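PDB 4BG2: PATF from Prochloron didemni, which is a prenyltransferase-like protein of the patellamide (cyanobactin) pathway, probably related to the enzymes that attach prenyl groups to such peptides. Local coordinates for residues D59-G64 with N260-K265; D88-D91 with G95-I98. One frame throughout, in Å; residues are numbered along the deposited sequence.

In the fold
Two contacts of unequal reach illustrate how a prenyltransferase-type barrel, an antiparallel strand cylinder with helices around it, is held together. Interaction 1 (59-64 with 260-265) bridges a long separation in sequence, setting helix 261-272 of the outer layer against the start of barrel strand 60-70. Interaction 2 (88-91 with 95-98) is local: the chain folds back on the end of helix 79-91, the next helix after that strand. Since 88-98 falls between 64 and 260, it is nested within the loop that interaction 1 closes. The two do not touch; their centres are 28 Å apart and their nearest atoms about 11 Å, so they lie on separate parts of the barrel's periphery.

Interaction 1: D59-G64 with N260-K265; sequences DRLQGG and NSLGDK
Leu262 packs against Asp59, Arg60 and Leu61 in a surface helix-on-strand contact, where an outer helix of the prenyltransferase-type barrel meets the beginning of a barrel strand. Strands 48-57 and 60-70 are antiparallel neighbours joined by a short turn, and the first turn of helix 261-272 lies beside that junction. Leu262 also touches Val56 of strand 48-57, which places its side chain against both strands of the hairpin.

The two methyls of Leu262 do different work. With CG anti to the carbonyl carbon (chi1 -79°) and CD1 fully extended from CA, one methyl is carried to the strand backbone: Leu262 CD1 lies 3.5 Å from Asp59 C and 3.8 Å from Leu61 CB, the root of the leucine side chain. The other methyl, Leu262 CD2, faces Leu61 CD1 at 3.9 Å, the two leucines meeting at a slant rather than lying side by side. Leu61 reaches on from here to Cys54 and Phe26, so the apolar patch continues beyond the helix.

A polar link lies next to this patch. One water donates to Asp59 OD1 at 2.9 Å and accepts from Leu262 N, an amide of the first helical turn. The carboxylate is thus tied through the water to the positive end of the helix dipole, which is likely to stabilise its negative charge.

The helix start is itself capped by Asn260. This N-cap residue is anchored at its other side-chain atom by a hydrogen bond from ND2 to Glu294, which fixes the rotation of the amide. Its carbonyl oxygen is thereby aimed into the helix, and Gly263 N donates to Asn260 OD1 over 3.0 Å, almost in line with the side-chain C=O.

Interaction 2: D88-D91 with G95-I98; sequences DKID and GVRI
Asp91 and Val96 bring their CA atoms within 6.0 Å where the chain leaves helix 79-91, turns through three residues and returns through Gly95, whose positive phi of 87° turns the chain, into the extended residues 96-98, passing the helix C-terminus. This helix-to-loop reversal belongs to the helical layer around the barrel and leads on to helix 101-110.

Its inner side is apolar. Ile90 turns CG2 toward the returning segment, where it meets Val96 CG1 at 3.7 Å and, more loosely, Ile98 CG1 at 4.2 Å. In Val96, CG1 is anti to the backbone N (chi1 167°), which also brings this methyl to 3.5 Å from Ile90 O at the helix end. Phe182 touches Ile90, Val96 and Ile98 alike, and so joins both arms of the reversal to a neighbouring loop.

The outer side is formed by Asp91, whose carboxylate is set across the branched carbon of Ile98. With chi1 at -128°, away from the staggered positions, the carboxylate swings over to Ile98. It also has a charged partner, since OD2 forms a salt bridge with Arg100, a residue that grips Asp88 as well. The guanidinium thereby bridges two acids one helical turn apart. With an alanine here, Arg100 would probably be left with Asp88 as its remaining acid of this pair, and Ile98 would lose the cover over its CB. That cover is close, Asp91 OD2 lying 3.6 Å from Ile98 CB and Asp91 CG 3.9 Å from the same carbon.

Interaction 1: D59-G64 with N260-K265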
loop_
_atom_site.group_PDB
_atom_site.type_symbol
_atom_site.label_atom_id
_atom_site.label_comp_id
_atom_site.label_asym_id
_atom_site.label_seq_id
_atom_site.Cartn_x
_atom_site.Cartn_y
_atom_site.Cartn_z
ATOM N N ASP A 59 -0.055 -14.002 17.072
ATOM C CA ASP A 59 0.789 -13.241 17.993
ATOM C C ASP A 59 2.118 -12.805 17.363
ATOM O O ASP A 59 2.998 -12.334 18.059
ATOM C CB ASP A 59 1.010 -14.008 19.293
ATOM C CG ASP A 59 -0.241 -14.033 20.172
ATOM O OD1 ASP A 59 -0.884 -12.973 20.353
ATOM O OD2 ASP A 59 -0.591 -15.108 20.673
ATOM N N ARG A 60 2.240 -12.943 16.047
ATOM C CA ARG A 60 3.384 -12.387 15.301
ATOM C C ARG A 60 3.019 -11.050 14.719
ATOM O O ARG A 60 1.912 -10.862 14.217
ATOM C CB ARG A 60 3.833 -13.293 14.162
ATOM C CG ARG A 60 4.285 -14.665 14.655
ATOM C CD ARG A 60 5.101 -15.417 13.608
ATOM N NE ARG A 60 5.981 -16.411 14.215
ATOM C CZ ARG A 60 7.185 -16.160 14.734
ATOM N NH1 ARG A 60 7.687 -14.929 14.739
ATOM N NH2 ARG A 60 7.896 -17.149 15.259
ATOM N N LEU A 61 3.974 -10.138 14.773
ATOM C CA LEU A 61 3.837 -8.807 14.230
ATOM C C LEU A 61 5.056 -8.486 13.382
ATOM O O LEU A 61 6.170 -8.608 13.846
ATOM C CB LEU A 61 3.712 -7.790 15.367
ATOM C CG LEU A 61 3.421 -6.346 14.959
ATOM C CD1 LEU A 61 2.586 -5.634 16.010
ATOM C CD2 LEU A 61 4.719 -5.578 14.701
ATOM N N GLN A 62 4.819 -8.060 12.150
ATOM C CA GLN A 62 5.883 -7.571 11.275
ATOM C C GLN A 62 5.662 -6.094 10.988
ATOM O O GLN A 62 4.712 -5.721 10.320
ATOM C CB GLN A 62 5.898 -8.388 9.991
ATOM C CG GLN A 62 6.949 -7.951 9.008
ATOM C CD GLN A 62 8.331 -7.860 9.632
ATOM O OE1 GLN A 62 8.931 -6.772 9.689
ATOM N NE2 GLN A 62 8.827 -8.990 10.133
ATOM N N GLY A 63 6.531 -5.252 11.537
ATOM C CA GLY A 63 6.323 -3.807 11.525
ATOM C C GLY A 63 7.167 -2.982 10.565
ATOM O O GLY A 63 6.977 -1.772 10.473
ATOM N N GLY A 64 8.134 -3.586 9.891
ATOM C CA GLY A 64 9.021 -2.811 9.010
ATOM C C GLY A 64 8.435 -2.650 7.615
ATOM O O GLY A 64 8.997 -3.155 6.647
ATOM N N ASN A 260 -7.392 -8.850 17.842
ATOM C CA ASN A 260 -6.608 -9.586 18.813
ATOM C C ASN A 260 -5.748 -8.583 19.595
ATOM O O ASN A 260 -5.840 -7.383 19.372
ATOM C CB ASN A 260 -5.789 -10.697 18.143
ATOM C CG ASN A 260 -4.682 -10.162 17.242
ATOM O OD1 ASN A 260 -4.478 -8.957 17.131
ATOM N ND2 ASN A 260 -3.924 -11.076 16.646
ATOM N N SER A 261 -4.944 -9.062 20.526
ATOM C CA SER A 261 -4.198 -8.171 21.407
ATOM C C SER A 261 -3.220 -7.249 20.658
ATOM O O SER A 261 -3.112 -6.051 20.952
ATOM C CB SER A 261 -3.439 -9.010 22.418
ATOM O OG SER A 261 -2.489 -8.221 23.090
ATOM N N LEU A 262 -2.514 -7.809 19.691
ATOM C CA LEU A 262 -1.602 -7.011 18.872
ATOM C C LEU A 262 -2.298 -5.878 18.113
ATOM O O LEU A 262 -1.724 -4.804 17.952
ATOM C CB LEU A 262 -0.833 -7.909 17.911
ATOM C CG LEU A 262 0.354 -8.678 18.494
ATOM C CD1 LEU A 262 0.983 -9.544 17.420
ATOM C CD2 LEU A 262 1.373 -7.721 19.102
ATOM N N GLY A 263 -3.526 -6.111 17.647
ATOM C CA GLY A 263 -4.295 -5.073 16.953
ATOM C C GLY A 263 -4.675 -3.936 17.898
ATOM O O GLY A 263 -4.681 -2.766 17.510
ATOM N N ASP A 264 -4.997 -4.290 19.135
ATOM C CA ASP A 264 -5.279 -3.289 20.164
ATOM C C ASP A 264 -4.045 -2.442 20.450
ATOM O O ASP A 264 -4.148 -1.234 20.636
ATOM C CB ASP A 264 -5.753 -3.962 21.447
ATOM C CG ASP A 264 -7.121 -4.613 21.293
ATOM O OD1 ASP A 264 -7.853 -4.245 20.348
ATOM O OD2 ASP A 264 -7.476 -5.482 22.128
ATOM N N LYS A 265 -2.874 -3.070 20.479
ATOM C CA LYS A 265 -1.632 -2.322 20.668
ATOM C C LYS A 265 -1.389 -1.334 19.528
ATOM O O LYS A 265 -1.040 -0.168 19.766
ATOM C CB LYS A 265 -0.447 -3.262 20.794
ATOM C CG LYS A 265 0.898 -2.556 20.647
ATOM C CD LYS A 265 2.042 -3.493 20.984
ATOM C CE LYS A 265 3.384 -2.819 20.768
ATOM N NZ LYS A 265 4.416 -3.552 21.550
HETATM O O HOH W 1 -2.125 -10.745 19.021
#

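Interaction 2: D88-D91 with G95-I98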
loop_
_atom_site.group_PDB
_atom_site.type_symbol
_atom_site.label_atom_id
_atom_site.label_comp_id
_atom_site.label_asym_id
_atom_site.label_seq_id
_atom_site.Cartn_x
_atom_site.Cartn_y
_atom_site.Cartn_z
ATOM N N ASP A 88 17.908 -0.622 -7.979
ATOM C CA ASP A 88 19.346 -0.767 -8.283
ATOM C C ASP A 88 20.156 -0.973 -7.015
ATOM O O ASP A 88 20.978 -1.870 -6.945
ATOM C CB ASP A 88 19.890 0.446 -9.048
ATOM C CG ASP A 88 19.441 0.482 -10.505
ATOM O OD1 ASP A 88 18.906 -0.528 -11.016
ATOM O OD2 ASP A 88 19.604 1.549 -11.149
ATOM N N LYS A 89 19.902 -0.172 -5.991
ATOM C CA LYS A 89 20.604 -0.372 -4.723
ATOM C C LYS A 89 20.315 -1.754 -4.092
ATOM O O LYS A 89 21.217 -2.437 -3.618
ATOM C CB LYS A 89 20.301 0.778 -3.757
ATOM C CG LYS A 89 20.730 2.121 -4.337
ATOM C CD LYS A 89 21.290 3.121 -3.340
ATOM C CE LYS A 89 22.401 3.931 -3.994
ATOM N NZ LYS A 89 23.099 4.727 -2.954
ATOM N N ILE A 90 19.083 -2.212 -4.167
ATOM C CA ILE A 90 18.721 -3.481 -3.538
ATOM C C ILE A 90 19.276 -4.683 -4.303
ATOM O O ILE A 90 19.742 -5.648 -3.704
ATOM C CB ILE A 90 17.196 -3.553 -3.338
ATOM C CG1 ILE A 90 16.812 -2.557 -2.236
ATOM C CG2 ILE A 90 16.742 -4.961 -2.972
ATOM C CD1 ILE A 90 15.350 -2.213 -2.188
ATOM N N ASP A 91 19.210 -4.627 -5.622
ATOM C CA ASP A 91 19.632 -5.752 -6.450
ATOM C C ASP A 91 21.112 -6.045 -6.238
ATOM O O ASP A 91 21.506 -7.213 -6.142
ATOM C CB ASP A 91 19.348 -5.484 -7.927
ATOM C CG ASP A 91 18.567 -6.607 -8.583
ATOM O OD1 ASP A 91 18.813 -7.798 -8.276
ATOM O OD2 ASP A 91 17.711 -6.297 -9.440
ATOM N N GLY A 95 22.828 -12.094 -2.250
ATOM C CA GLY A 95 21.799 -12.930 -1.675
ATOM C C GLY A 95 20.418 -12.403 -1.951
ATOM O O GLY A 95 19.445 -12.982 -1.481
ATOM N N VAL A 96 20.332 -11.305 -2.703
ATOM C CA VAL A 96 19.059 -10.704 -3.053
ATOM C C VAL A 96 18.861 -10.847 -4.556
ATOM O O VAL A 96 19.755 -10.597 -5.341
ATOM C CB VAL A 96 18.963 -9.213 -2.639
ATOM C CG1 VAL A 96 17.770 -8.550 -3.302
ATOM C CG2 VAL A 96 18.862 -9.085 -1.127
ATOM N N ARG A 97 17.664 -11.261 -4.932
ATOM C CA ARG A 97 17.324 -11.444 -6.311
ATOM C C ARG A 97 15.955 -10.799 -6.509
ATOM O O ARG A 97 15.023 -11.024 -5.713
ATOM C CB ARG A 97 17.303 -12.926 -6.628
ATOM C CG ARG A 97 16.996 -13.230 -8.069
ATOM C CD ARG A 97 17.439 -14.636 -8.403
ATOM N NE ARG A 97 16.975 -15.059 -9.713
ATOM C CZ ARG A 97 17.467 -16.111 -10.354
ATOM N NH1 ARG A 97 18.440 -16.837 -9.811
ATOM N NH2 ARG A 97 16.984 -16.435 -11.544
ATOM N N ILE A 98 15.863 -9.951 -7.530
ATOM C CA ILE A 98 14.669 -9.189 -7.782
ATOM C C ILE A 98 14.204 -9.437 -9.213
ATOM O O ILE A 98 14.933 -9.164 -10.151
ATOM C CB ILE A 98 14.949 -7.674 -7.602
ATOM C CG1 ILE A 98 15.275 -7.335 -6.154
ATOM C CG2 ILE A 98 13.763 -6.844 -8.047
ATOM C CD1 ILE A 98 14.128 -7.530 -5.196
#